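Local coordinates for Fe-regulated protein B (Neisseria meningitidis, PDB 4AIP) that imports iron across the outer membrane as a TonB-dependent transporter, and may act in siderophore uptake, at residues D118-N123 against A166-T171; D262-V267 against K318-V323; N310-Y315 against D327-V332. All coordinates share one frame; numbering follows the deposited sequence.

From the N terminus, the first contact to close is interaction 1: D118-N123 is joined by A166-T171 after 42 intervening residues, within the plug sheet. It is complete before the barrel contacts open. Interactions 2 and 3 then cross, because N310-Y315 lies between the two halves of interaction 2 and D327-V332 follows both. Interaction 2 ties the turn ahead of strand 264-276 to the turn after strand 302-318, while interaction 3 closes the hairpin of strands 302-318 and 325-339. Strands 264-276 and 302-318 are neighbours, so these contacts share one patch of wall, and Asn123 brings the plug against Asn329 and Tyr331 of interaction 3.

Interaction 1 (D118-N123 against A166-T171); sequences DIKVDN and AIIAKT
Asp122 reaches across to Thr171 with both carboxylate oxygens, the tight end of the contact. OD2 of Asp122 receives the Thr171 hydroxyl, OG1, at 2.8 Å through its syn lone pair. OD1 of Asp122 takes Thr171 N at 3.0 Å, almost straight at 170° although the donor sits 31° out of the carboxylate plane. CG of Asp122 is anti to its carbonyl carbon (chi1 -62°), which places the carboxylate across the end of the parallel ladder. There OD1 stands in for the Asp122 carbonyl, next in the ladder to accept from Thr171 N. OG1 of Thr171 has a second partner in Lys254 of the barrel.

Behind this grip the strands run in parallel register. Lys120 is bracketed by Ile167 and Ala169: its N bonds to Ile167 O and its O to Ala169 N, both at 2.7 Å, while Ile167 N and Ala169 O go to Asp118 O and Asp122 N. Ile119 and Ile167 lie side by side on one face, CG1 of the first 4.1 Å from CB of the second. On the other face the extended Lys120 chain slopes back until its CE is 4.0 Å from Ala166 CB, and its ammonium makes a cation-pi contact with Tyr125.

The looser side is where the chain turns away after Asp122. A water accepts from Asn123 N at 2.7 Å and donates to Ala169 O at 3.1 Å, while the exposed Lys170 starts its side chain away from the partner segment.

Asp118 is salt-bridged to Arg506 of the barrel. Within the four-stranded mixed sheet of the plug domain, strand 118-121 is an outermost strand, and strand 165-171 lies between it and the antiparallel strand 144-151, where Ile167 packs on Val147.

Interaction 2 (D262-V267 against K318-V323); sequences DDHRIV and KNLGFV
Asp263 and Lys318 are joined by a single backbone bond, Lys318 N to Asp263 O, 2.8 Å long and bent to 144°. The Asp263 side chain then spreads over the start of the opposite turn. Its CB sits 3.3 Å from Lys318 O. At CG the chain turns to the side of its own backbone N (chi1 -79°), and the carboxylate divides its two oxygens between two neighbours. OD1 of Asp263 goes to the lysine stem, 3.8 Å from Lys318 CB and 4.1 Å from Lys318 CD. OD2 faces the amide of Asn319, whose ND2 lies 3.5 Å away, with the carboxylate and amide planes 70° apart.

The lysine charge does not close onto this carboxylate. The Lys318 chain bends at its third torsion, and NZ stays 4.8 Å from Asp263 OD1, so any attraction between the charges probably acts at a distance.

Both segments belong to turns at the end of the transmembrane beta-barrel: one links strand 246-259 to strand 264-276, the other strand 302-318 to strand 325-339. Strands 264-276 and 302-318 are antiparallel neighbours, and the contact is their pairing fraying into loops. Such short turns, in the usual topology of TonB-dependent receptors, lie on the periplasmic side.

Beside this, still at the rim, the His264 ring approaches Leu320 obliquely, its NE2 4.3 Å from Leu320 CG. The opposite turn is folded on itself here by the bond from Leu320 N to Val323 O. Tyr315 packs against both His264 and Leu320, and the His264 ring also meets that of Phe259. Arg265, next along the strand, turns away to a salt bridge with Asp213 and a hydrogen bond with Thr258, while its backbone pairs with that of Thr316.

Interaction 3 (N310-Y315 against D327-V332); sequences NTNLAY and DANAYV
Thr311 and Val332 open a ladder of six backbone hydrogen bonds between antiparallel strands. Three hydrogen-bonded pairs, Thr311 with Val332, Leu313 with Ala330 and Tyr315 with Ala328, each contribute two; Leu313 N to Ala330 O, at 2.8 Å, is the straightest at 175°.

Weaker CA-H...O contacts fill the steps between, such as Tyr331 CA to Thr311 O at 3.2 Å.

Apolar touching is modest. With CG1 of Val332 wedged between its own backbone N and carbonyl carbon (chi1 49°), that methyl stands 4.0 Å from Thr311 CB. Leu313, Tyr315, Ala328 and Ala330 continue this face, and Phe193 of a second subunit packs on Thr311.

The polar groups lie mostly on the other face, where the side chains of Asn312, Asn329 and Tyr331 lie close together; how the two amides are turned is doubtful. Back on the Leu313 face, the Thr311 hydroxyl is hydrogen-bonded to His270 of strand 264-276.

The strands form one hairpin of the barrel wall, flanked by strand 264-276, where Tyr315 packs on Ile266, and by strand 355-371, where Ala328 meets Phe366. Asn310 and Tyr331 touch Ala124 of the plug inside the barrel.

Interaction 1 (D118-N123 against A166-T171)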
ATOM      1  N   ASP B 118      26.202 -16.747   9.458  1.00  9.85           N
ATOM      2  CA  ASP B 118      24.826 -16.317   9.785  1.00  8.52           C
ATOM      3  C   ASP B 118      24.882 -14.822   9.863  1.00  8.26           C
ATOM      4  O   ASP B 118      25.991 -14.285  10.075  1.00 10.13           O
ATOM      5  CB  ASP B 118      24.443 -16.870  11.170  1.00  7.57           C
ATOM      6  CG  ASP B 118      24.216 -18.352  11.165  1.00 12.93           C
ATOM      7  OD1 ASP B 118      23.550 -18.879  10.230  1.00 13.18           O
ATOM      8  OD2 ASP B 118      24.662 -18.991  12.137  1.00  8.03           O
ATOM      9  N   ILE B 119      23.735 -14.175   9.699  1.00  7.04           N
ATOM     10  CA  ILE B 119      23.523 -12.788  10.003  1.00  7.30           C
ATOM     11  C   ILE B 119      22.603 -12.799  11.219  1.00  8.01           C
ATOM     12  O   ILE B 119      21.475 -13.320  11.150  1.00  6.50           O
ATOM     13  CB  ILE B 119      22.776 -12.061   8.862  1.00  7.21           C
ATOM     14  CG1 ILE B 119      23.735 -11.923   7.643  1.00  7.77           C
ATOM     15  CG2 ILE B 119      22.302 -10.609   9.310  1.00  5.12           C
ATOM     16  CD1 ILE B 119      23.157 -12.426   6.392  1.00  6.23           C
ATOM     17  N   LYS B 120      23.092 -12.150  12.277  1.00  8.76           N
ATOM     18  CA  LYS B 120      22.412 -12.049  13.521  1.00  9.05           C
ATOM     19  C   LYS B 120      21.920 -10.656  13.653  1.00  9.60           C
ATOM     20  O   LYS B 120      22.727  -9.732  13.546  1.00 10.64           O
ATOM     21  CB  LYS B 120      23.429 -12.356  14.621  1.00  9.14           C
ATOM     22  CG  LYS B 120      23.870 -13.796  14.602  1.00 10.98           C
ATOM     23  CD  LYS B 120      24.758 -14.134  15.810  1.00 16.70           C
ATOM     24  CE  LYS B 120      25.411 -15.526  15.647  1.00 13.36           C
ATOM     25  NZ  LYS B 120      25.763 -16.186  16.979  1.00 22.00           N
ATOM     26  N   VAL B 121      20.608 -10.456  13.831  1.00 10.74           N
ATOM     27  CA  VAL B 121      20.142  -9.120  14.206  1.00 12.17           C
ATOM     28  C   VAL B 121      19.465  -9.259  15.515  1.00 10.64           C
ATOM     29  O   VAL B 121      18.703 -10.258  15.732  1.00  9.65           O
ATOM     30  CB  VAL B 121      19.312  -8.395  13.127  1.00 14.00           C
ATOM     31  CG1 VAL B 121      19.560  -9.000  11.673  1.00 15.17           C
ATOM     32  CG2 VAL B 121      17.894  -8.284  13.470  1.00 26.32           C
ATOM     33  N   ASP B 122      19.815  -8.341  16.410  1.00  9.97           N
ATOM     34  CA  ASP B 122      19.383  -8.342  17.799  1.00 11.45           C
ATOM     35  C   ASP B 122      19.488  -9.761  18.393  1.00 11.71           C
ATOM     36  O   ASP B 122      18.630 -10.181  19.182  1.00 10.92           O
ATOM     37  CB  ASP B 122      17.940  -7.862  17.869  1.00 12.27           C
ATOM     38  CG  ASP B 122      17.768  -6.429  17.374  1.00 19.14           C
ATOM     39  OD1 ASP B 122      18.678  -5.599  17.608  1.00 16.43           O
ATOM     40  OD2 ASP B 122      16.720  -6.142  16.779  1.00 14.01           O
ATOM     41  N   ASN B 123      20.515 -10.497  17.964  1.00 11.50           N
ATOM     42  CA  ASN B 123      20.788 -11.820  18.497  1.00 12.03           C
ATOM     43  C   ASN B 123      19.652 -12.835  18.215  1.00 12.12           C
ATOM     44  O   ASN B 123      19.284 -13.615  19.096  1.00 11.15           O
ATOM     45  CB  ASN B 123      21.113 -11.767  19.992  1.00 10.45           C
ATOM     46  CG  ASN B 123      21.990 -12.941  20.436  1.00 16.01           C
ATOM     47  OD1 ASN B 123      22.608 -13.642  19.607  1.00 22.88           O
ATOM     48  ND2 ASN B 123      22.017 -13.185  21.754  1.00 15.65           N
ATOM     49  N   ALA B 166      29.984 -14.955  11.643  1.00 10.23           N
ATOM     50  CA  ALA B 166      28.705 -14.272  11.517  1.00  8.60           C
ATOM     51  C   ALA B 166      28.821 -12.784  11.256  1.00  8.93           C
ATOM     52  O   ALA B 166      29.744 -12.114  11.758  1.00  8.26           O
ATOM     53  CB  ALA B 166      27.924 -14.503  12.749  1.00  8.05           C
ATOM     54  N   ILE B 167      27.907 -12.257  10.439  1.00  8.63           N
ATOM     55  CA  ILE B 167      27.658 -10.807  10.488  1.00  9.12           C
ATOM     56  C   ILE B 167      26.649 -10.581  11.629  1.00  9.67           C
ATOM     57  O   ILE B 167      25.643 -11.315  11.721  1.00  9.61           O
ATOM     58  CB  ILE B 167      27.152 -10.211   9.154  1.00  9.72           C
ATOM     59  CG1 ILE B 167      28.272 -10.188   8.146  1.00  8.57           C
ATOM     60  CG2 ILE B 167      26.741  -8.754   9.331  1.00  8.53           C
ATOM     61  CD1 ILE B 167      28.402 -11.403   7.427  1.00  8.55           C
ATOM     62  N   ILE B 168      26.960  -9.624  12.501  1.00  8.60           N
ATOM     63  CA  ILE B 168      26.207  -9.351  13.680  1.00 10.02           C
ATOM     64  C   ILE B 168      25.764  -7.884  13.683  1.00 10.76           C
ATOM     65  O   ILE B 168      26.592  -6.958  13.586  1.00 12.89           O
ATOM     66  CB  ILE B 168      27.099  -9.594  14.889  1.00 11.29           C
ATOM     67  CG1 ILE B 168      27.593 -11.081  14.889  1.00  9.42           C
ATOM     68  CG2 ILE B 168      26.409  -9.099  16.196  1.00 10.33           C
ATOM     69  CD1 ILE B 168      28.582 -11.382  16.046  1.00  9.89           C
ATOM     70  N   ALA B 169      24.462  -7.674  13.804  1.00 10.28           N
ATOM     71  CA  ALA B 169      23.911  -6.325  13.704  1.00  9.76           C
ATOM     72  C   ALA B 169      22.939  -6.139  14.810  1.00  9.45           C
ATOM     73  O   ALA B 169      22.260  -7.110  15.189  1.00 10.04           O
ATOM     74  CB  ALA B 169      23.209  -6.136  12.371  1.00 10.96           C
ATOM     75  N   LYS B 170      22.875  -4.889  15.288  1.00  8.82           N
ATOM     76  CA  LYS B 170      21.900  -4.411  16.277  1.00  9.10           C
ATOM     77  C   LYS B 170      21.025  -3.367  15.613  1.00 10.69           C
ATOM     78  O   LYS B 170      21.537  -2.522  14.883  1.00 10.73           O
ATOM     79  CB  LYS B 170      22.623  -3.806  17.482  1.00  7.60           C
ATOM     80  CG  LYS B 170      23.602  -4.762  18.136  1.00  9.33           C
ATOM     81  CD  LYS B 170      23.963  -4.307  19.523  1.00 21.08           C
ATOM     82  CE  LYS B 170      24.829  -5.344  20.261  1.00 43.67           C
ATOM     83  NZ  LYS B 170      25.813  -4.646  21.120  1.00 40.54           N
ATOM     84  N   THR B 171      19.712  -3.459  15.817  1.00 10.83           N
ATOM     85  CA  THR B 171      18.784  -2.453  15.332  1.00 10.64           C
ATOM     86  C   THR B 171      18.946  -1.142  16.129  1.00 10.53           C
ATOM     87  O   THR B 171      19.466  -1.094  17.255  1.00 10.13           O
ATOM     88  CB  THR B 171      17.351  -2.937  15.408  1.00 11.30           C
ATOM     89  OG1 THR B 171      17.114  -3.362  16.764  1.00 11.68           O
ATOM     90  CG2 THR B 171      17.163  -4.102  14.459  1.00 10.32           C
TER
HETATM   91  O   HOH W   1      22.685  -9.820  16.587  1.00  8.71           O

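Interaction 2 (D262-V267 against K318-V323)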
ATOM      1  N   ASP B 262      19.329   2.836  36.419  1.00 36.80           N
ATOM      2  CA  ASP B 262      19.828   2.528  35.074  1.00 35.60           C
ATOM      3  C   ASP B 262      20.585   1.236  34.946  1.00 36.73           C
ATOM      4  O   ASP B 262      21.418   1.100  34.025  1.00 37.43           O
ATOM      5  CB  ASP B 262      20.691   3.667  34.518  1.00 31.31           C
ATOM      6  CG  ASP B 262      19.885   4.918  34.300  1.00 28.70           C
ATOM      7  OD1 ASP B 262      18.640   4.898  34.550  1.00 25.99           O
ATOM      8  OD2 ASP B 262      20.484   5.934  33.876  1.00 27.25           O
ATOM      9  N   ASP B 263      20.298   0.302  35.847  1.00 37.52           N
ATOM     10  CA  ASP B 263      20.947  -0.977  35.814  1.00 38.21           C
ATOM     11  C   ASP B 263      20.025  -2.060  35.248  1.00 36.89           C
ATOM     12  O   ASP B 263      20.404  -3.205  35.069  1.00 37.51           O
ATOM     13  CB  ASP B 263      21.613  -1.264  37.178  1.00 39.76           C
ATOM     14  CG  ASP B 263      22.974  -0.511  37.348  1.00 44.09           C
ATOM     15  OD1 ASP B 263      23.688  -0.203  36.338  1.00 48.70           O
ATOM     16  OD2 ASP B 263      23.339  -0.211  38.505  1.00 47.66           O
ATOM     17  N   HIS B 264      18.816  -1.672  34.893  1.00 35.25           N
ATOM     18  CA  HIS B 264      17.866  -2.584  34.281  1.00 32.70           C
ATOM     19  C   HIS B 264      17.207  -2.014  33.013  1.00 29.57           C
ATOM     20  O   HIS B 264      16.847  -0.825  32.965  1.00 30.17           O
ATOM     21  CB  HIS B 264      16.775  -2.906  35.296  1.00 34.18           C
ATOM     22  CG  HIS B 264      17.259  -3.715  36.453  1.00 37.85           C
ATOM     23  ND1 HIS B 264      18.016  -3.179  37.486  1.00 40.58           N
ATOM     24  CD2 HIS B 264      17.104  -5.036  36.741  1.00 39.23           C
ATOM     25  CE1 HIS B 264      18.306  -4.137  38.352  1.00 40.79           C
ATOM     26  NE2 HIS B 264      17.760  -5.269  37.930  1.00 41.17           N
ATOM     27  N   ARG B 265      17.021  -2.862  32.002  1.00 22.87           N
ATOM     28  CA  ARG B 265      16.334  -2.450  30.791  1.00 18.84           C
ATOM     29  C   ARG B 265      15.538  -3.566  30.092  1.00 18.01           C
ATOM     30  O   ARG B 265      16.094  -4.648  29.846  1.00 16.22           O
ATOM     31  CB  ARG B 265      17.324  -1.845  29.820  1.00 19.29           C
ATOM     32  CG  ARG B 265      16.629  -1.290  28.517  1.00 20.53           C
ATOM     33  CD  ARG B 265      17.611  -0.579  27.597  1.00 19.75           C
ATOM     34  NE  ARG B 265      16.984  -0.053  26.377  1.00 21.47           N
ATOM     35  CZ  ARG B 265      16.189   1.027  26.298  1.00 21.43           C
ATOM     36  NH1 ARG B 265      15.800   1.714  27.379  1.00 20.10           N
ATOM     37  NH2 ARG B 265      15.717   1.384  25.116  1.00 20.13           N
ATOM     38  N   ILE B 266      14.264  -3.290  29.741  1.00 14.84           N
ATOM     39  CA  ILE B 266      13.471  -4.220  28.926  1.00 14.17           C
ATOM     40  C   ILE B 266      13.142  -3.484  27.651  1.00 12.89           C
ATOM     41  O   ILE B 266      12.730  -2.353  27.707  1.00 11.55           O
ATOM     42  CB  ILE B 266      12.184  -4.696  29.610  1.00 14.92           C
ATOM     43  CG1 ILE B 266      12.523  -5.608  30.763  1.00 19.15           C
ATOM     44  CG2 ILE B 266      11.337  -5.530  28.690  1.00 18.24           C
ATOM     45  CD1 ILE B 266      11.854  -5.225  32.087  1.00 21.68           C
ATOM     46  N   VAL B 267      13.297  -4.147  26.509  1.00 12.52           N
ATOM     47  CA  VAL B 267      12.995  -3.570  25.234  1.00 13.86           C
ATOM     48  C   VAL B 267      12.106  -4.500  24.430  1.00 12.12           C
ATOM     49  O   VAL B 267      12.364  -5.705  24.330  1.00 12.06           O
ATOM     50  CB  VAL B 267      14.301  -3.289  24.451  1.00 15.61           C
ATOM     51  CG1 VAL B 267      13.975  -2.694  23.104  1.00 17.75           C
ATOM     52  CG2 VAL B 267      15.131  -2.303  25.211  1.00 18.42           C
ATOM     53  N   LYS B 318      22.234  -5.288  35.214  1.00 38.31           N
ATOM     54  CA  LYS B 318      23.612  -5.103  35.634  1.00 39.50           C
ATOM     55  C   LYS B 318      23.634  -4.953  37.146  1.00 39.27           C
ATOM     56  O   LYS B 318      22.721  -4.322  37.680  1.00 40.08           O
ATOM     57  CB  LYS B 318      24.108  -3.780  35.070  1.00 39.87           C
ATOM     58  CG  LYS B 318      25.017  -3.892  33.897  1.00 43.40           C
ATOM     59  CD  LYS B 318      25.358  -2.537  33.392  1.00 46.93           C
ATOM     60  CE  LYS B 318      24.237  -2.009  32.520  1.00 50.87           C
ATOM     61  NZ  LYS B 318      24.788  -0.887  31.749  1.00 52.59           N
ATOM     62  N   ASN B 319      24.655  -5.464  37.851  1.00 35.45           N
ATOM     63  CA  ASN B 319      24.759  -5.283  39.328  1.00 33.38           C
ATOM     64  C   ASN B 319      23.571  -5.884  40.082  1.00 32.78           C
ATOM     65  O   ASN B 319      22.944  -5.233  40.920  1.00 31.61           O
ATOM     66  CB  ASN B 319      24.941  -3.800  39.732  1.00 31.53           C
ATOM     67  CG  ASN B 319      26.240  -3.183  39.183  1.00 34.38           C
ATOM     68  OD1 ASN B 319      27.150  -3.886  38.699  1.00 28.07           O
ATOM     69  ND2 ASN B 319      26.334  -1.862  39.269  1.00 33.66           N
ATOM     70  N   LEU B 320      23.248  -7.130  39.759  1.00 32.68           N
ATOM     71  CA  LEU B 320      22.062  -7.781  40.298  1.00 32.56           C
ATOM     72  C   LEU B 320      22.360  -8.468  41.639  1.00 33.50           C
ATOM     73  O   LEU B 320      21.467  -9.129  42.221  1.00 33.75           O
ATOM     74  CB  LEU B 320      21.504  -8.798  39.308  1.00 31.48           C
ATOM     75  CG  LEU B 320      20.707  -8.342  38.104  1.00 29.45           C
ATOM     76  CD1 LEU B 320      21.534  -8.411  36.906  1.00 30.00           C
ATOM     77  CD2 LEU B 320      19.587  -9.315  37.951  1.00 30.51           C
ATOM     78  N   GLY B 321      23.613  -8.318  42.097  1.00 32.98           N
ATOM     79  CA  GLY B 321      24.107  -8.934  43.317  1.00 32.86           C
ATOM     80  C   GLY B 321      24.432 -10.404  43.127  1.00 32.78           C
ATOM     81  O   GLY B 321      25.544 -10.837  43.428  1.00 30.70           O
ATOM     82  N   PHE B 322      23.455 -11.169  42.642  1.00 33.21           N
ATOM     83  CA  PHE B 322      23.698 -12.569  42.375  1.00 35.07           C
ATOM     84  C   PHE B 322      24.495 -12.758  41.092  1.00 36.34           C
ATOM     85  O   PHE B 322      25.050 -13.831  40.856  1.00 38.11           O
ATOM     86  CB  PHE B 322      22.449 -13.486  42.482  1.00 34.26           C
ATOM     87  CG  PHE B 322      21.265 -13.096  41.624  1.00 35.63           C
ATOM     88  CD1 PHE B 322      21.220 -13.406  40.259  1.00 36.14           C
ATOM     89  CD2 PHE B 322      20.130 -12.510  42.222  1.00 37.87           C
ATOM     90  CE1 PHE B 322      20.081 -13.090  39.486  1.00 38.20           C
ATOM     91  CE2 PHE B 322      18.986 -12.189  41.472  1.00 38.21           C
ATOM     92  CZ  PHE B 322      18.947 -12.474  40.105  1.00 38.87           C
ATOM     93  N   VAL B 323      24.586 -11.706  40.283  1.00 36.60           N
ATOM     94  CA  VAL B 323      25.323 -11.772  39.026  1.00 36.49           C
ATOM     95  C   VAL B 323      25.639 -10.344  38.668  1.00 36.72           C
ATOM     96  O   VAL B 323      24.905  -9.446  39.078  1.00 36.93           O
ATOM     97  CB  VAL B 323      24.510 -12.546  37.973  1.00 36.63           C
ATOM     98  CG1 VAL B 323      23.613 -11.631  37.088  1.00 32.62           C
ATOM     99  CG2 VAL B 323      25.415 -13.432  37.190  1.00 37.90           C
TER

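Interaction 3 (N310-Y315 against D327-V332)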
ATOM      1  N   ASN B 310      10.799  -9.968  12.812  1.00 14.30           N
ATOM      2  CA  ASN B 310      11.261 -10.399  14.065  1.00 14.17           C
ATOM      3  C   ASN B 310      10.542  -9.600  15.123  1.00 13.82           C
ATOM      4  O   ASN B 310      10.627  -8.361  15.122  1.00 13.54           O
ATOM      5  CB  ASN B 310      12.762 -10.095  14.160  1.00 14.63           C
ATOM      6  CG  ASN B 310      13.401 -10.790  15.355  1.00 20.23           C
ATOM      7  OD1 ASN B 310      12.874 -11.816  15.809  1.00 22.28           O
ATOM      8  ND2 ASN B 310      14.513 -10.232  15.885  1.00 33.10           N
ATOM      9  N   THR B 311       9.824 -10.296  16.001  1.00 11.73           N
ATOM     10  CA  THR B 311       9.451  -9.679  17.277  1.00 11.75           C
ATOM     11  C   THR B 311      10.377 -10.218  18.363  1.00 11.19           C
ATOM     12  O   THR B 311      10.559 -11.431  18.469  1.00 10.91           O
ATOM     13  CB  THR B 311       7.994  -9.985  17.698  1.00 12.93           C
ATOM     14  OG1 THR B 311       7.098  -9.816  16.598  1.00 11.94           O
ATOM     15  CG2 THR B 311       7.574  -9.066  18.754  1.00  6.83           C
ATOM     16  N   ASN B 312      10.949  -9.307  19.141  1.00 11.48           N
ATOM     17  CA  ASN B 312      12.045  -9.601  20.052  1.00 11.50           C
ATOM     18  C   ASN B 312      11.803  -8.965  21.395  1.00 10.63           C
ATOM     19  O   ASN B 312      11.532  -7.763  21.454  1.00 11.57           O
ATOM     20  CB  ASN B 312      13.344  -8.998  19.507  1.00 14.19           C
ATOM     21  CG  ASN B 312      14.582  -9.411  20.359  1.00 14.68           C
ATOM     22  OD1 ASN B 312      14.989 -10.572  20.336  1.00 18.05           O
ATOM     23  ND2 ASN B 312      15.156  -8.485  21.099  1.00  9.82           N
ATOM     24  N   LEU B 313      11.923  -9.750  22.471  1.00  9.76           N
ATOM     25  CA  LEU B 313      11.913  -9.200  23.814  1.00  8.20           C
ATOM     26  C   LEU B 313      13.311  -9.334  24.382  1.00  8.48           C
ATOM     27  O   LEU B 313      13.892 -10.438  24.344  1.00  9.82           O
ATOM     28  CB  LEU B 313      10.972  -9.962  24.704  1.00  7.74           C
ATOM     29  CG  LEU B 313      10.880  -9.458  26.166  1.00  6.74           C
ATOM     30  CD1 LEU B 313      10.304  -8.055  26.294  1.00  7.10           C
ATOM     31  CD2 LEU B 313       9.954 -10.423  26.949  1.00  7.49           C
ATOM     32  N   ALA B 314      13.843  -8.260  24.939  1.00  6.72           N
ATOM     33  CA  ALA B 314      15.192  -8.274  25.377  1.00  7.27           C
ATOM     34  C   ALA B 314      15.268  -7.661  26.694  1.00  9.16           C
ATOM     35  O   ALA B 314      14.652  -6.593  26.941  1.00  9.62           O
ATOM     36  CB  ALA B 314      16.134  -7.410  24.383  1.00  6.77           C
ATOM     37  N   TYR B 315      16.107  -8.244  27.533  1.00 10.50           N
ATOM     38  CA  TYR B 315      16.316  -7.712  28.857  1.00 13.74           C
ATOM     39  C   TYR B 315      17.808  -7.624  29.128  1.00 16.33           C
ATOM     40  O   TYR B 315      18.548  -8.536  28.781  1.00 14.34           O
ATOM     41  CB  TYR B 315      15.669  -8.629  29.890  1.00 12.48           C
ATOM     42  CG  TYR B 315      16.124  -8.345  31.296  1.00 15.81           C
ATOM     43  CD1 TYR B 315      15.773  -7.169  31.921  1.00 14.60           C
ATOM     44  CD2 TYR B 315      16.915  -9.253  31.995  1.00 16.50           C
ATOM     45  CE1 TYR B 315      16.179  -6.886  33.203  1.00 13.86           C
ATOM     46  CE2 TYR B 315      17.295  -8.997  33.303  1.00 17.39           C
ATOM     47  CZ  TYR B 315      16.929  -7.811  33.889  1.00 18.63           C
ATOM     48  OH  TYR B 315      17.361  -7.529  35.164  1.00 20.80           O
ATOM     49  N   ASP B 327      22.049 -10.896  30.286  1.00 24.96           N
ATOM     50  CA  ASP B 327      21.413 -10.556  29.020  1.00 20.18           C
ATOM     51  C   ASP B 327      20.532 -11.660  28.616  1.00 17.94           C
ATOM     52  O   ASP B 327      20.966 -12.843  28.622  1.00 18.16           O
ATOM     53  CB  ASP B 327      22.449 -10.453  27.933  1.00 20.21           C
ATOM     54  CG  ASP B 327      23.051  -9.138  27.921  1.00 23.05           C
ATOM     55  OD1 ASP B 327      23.436  -8.650  29.016  1.00 25.07           O
ATOM     56  OD2 ASP B 327      23.132  -8.553  26.819  1.00 25.47           O
ATOM     57  N   ALA B 328      19.334 -11.286  28.191  1.00 13.82           N
ATOM     58  CA  ALA B 328      18.440 -12.289  27.717  1.00 12.49           C
ATOM     59  C   ALA B 328      17.643 -11.684  26.577  1.00 10.72           C
ATOM     60  O   ALA B 328      17.596 -10.455  26.439  1.00  9.95           O
ATOM     61  CB  ALA B 328      17.558 -12.788  28.852  1.00 13.76           C
ATOM     62  N   ASN B 329      16.987 -12.552  25.822  1.00  9.18           N
ATOM     63  CA  ASN B 329      16.496 -12.278  24.481  1.00 11.62           C
ATOM     64  C   ASN B 329      15.476 -13.454  24.350  1.00 10.68           C
ATOM     65  O   ASN B 329      15.783 -14.583  24.737  1.00  7.20           O
ATOM     66  CB  ASN B 329      17.713 -12.477  23.525  1.00 14.50           C
ATOM     67  CG  ASN B 329      17.367 -12.437  22.101  1.00 18.10           C
ATOM     68  OD1 ASN B 329      16.512 -11.711  21.708  1.00 25.22           O
ATOM     69  ND2 ASN B 329      18.080 -13.138  21.296  1.00 21.53           N
ATOM     70  N   ALA B 330      14.266 -13.175  23.881  1.00  9.77           N
ATOM     71  CA  ALA B 330      13.345 -14.234  23.419  1.00 10.08           C
ATOM     72  C   ALA B 330      12.698 -13.625  22.214  1.00  9.70           C
ATOM     73  O   ALA B 330      12.320 -12.463  22.236  1.00  9.32           O
ATOM     74  CB  ALA B 330      12.289 -14.578  24.479  1.00 12.93           C
ATOM     75  N   TYR B 331      12.576 -14.374  21.140  1.00  8.86           N
ATOM     76  CA  TYR B 331      12.154 -13.742  19.921  1.00 10.51           C
ATOM     77  C   TYR B 331      11.381 -14.723  19.105  1.00 10.83           C
ATOM     78  O   TYR B 331      11.419 -15.909  19.371  1.00  8.68           O
ATOM     79  CB  TYR B 331      13.390 -13.315  19.107  1.00 13.39           C
ATOM     80  CG  TYR B 331      14.331 -14.429  18.656  1.00 16.51           C
ATOM     81  CD1 TYR B 331      14.122 -15.087  17.462  1.00 19.20           C
ATOM     82  CD2 TYR B 331      15.447 -14.777  19.421  1.00 19.03           C
ATOM     83  CE1 TYR B 331      14.975 -16.105  17.033  1.00 20.51           C
ATOM     84  CE2 TYR B 331      16.316 -15.757  18.997  1.00 20.30           C
ATOM     85  CZ  TYR B 331      16.066 -16.416  17.810  1.00 20.11           C
ATOM     86  OH  TYR B 331      16.929 -17.363  17.404  1.00 21.22           O
ATOM     87  N   VAL B 332      10.738 -14.219  18.062  1.00 12.05           N
ATOM     88  CA  VAL B 332      10.137 -15.063  17.015  1.00 13.69           C
ATOM     89  C   VAL B 332      10.439 -14.443  15.660  1.00 13.09           C
ATOM     90  O   VAL B 332      10.086 -13.310  15.424  1.00 13.14           O
ATOM     91  CB  VAL B 332       8.606 -15.258  17.231  1.00 15.81           C
ATOM     92  CG1 VAL B 332       7.940 -13.950  17.467  1.00 19.60           C
ATOM     93  CG2 VAL B 332       7.939 -15.943  16.095  1.00 18.34           C
TER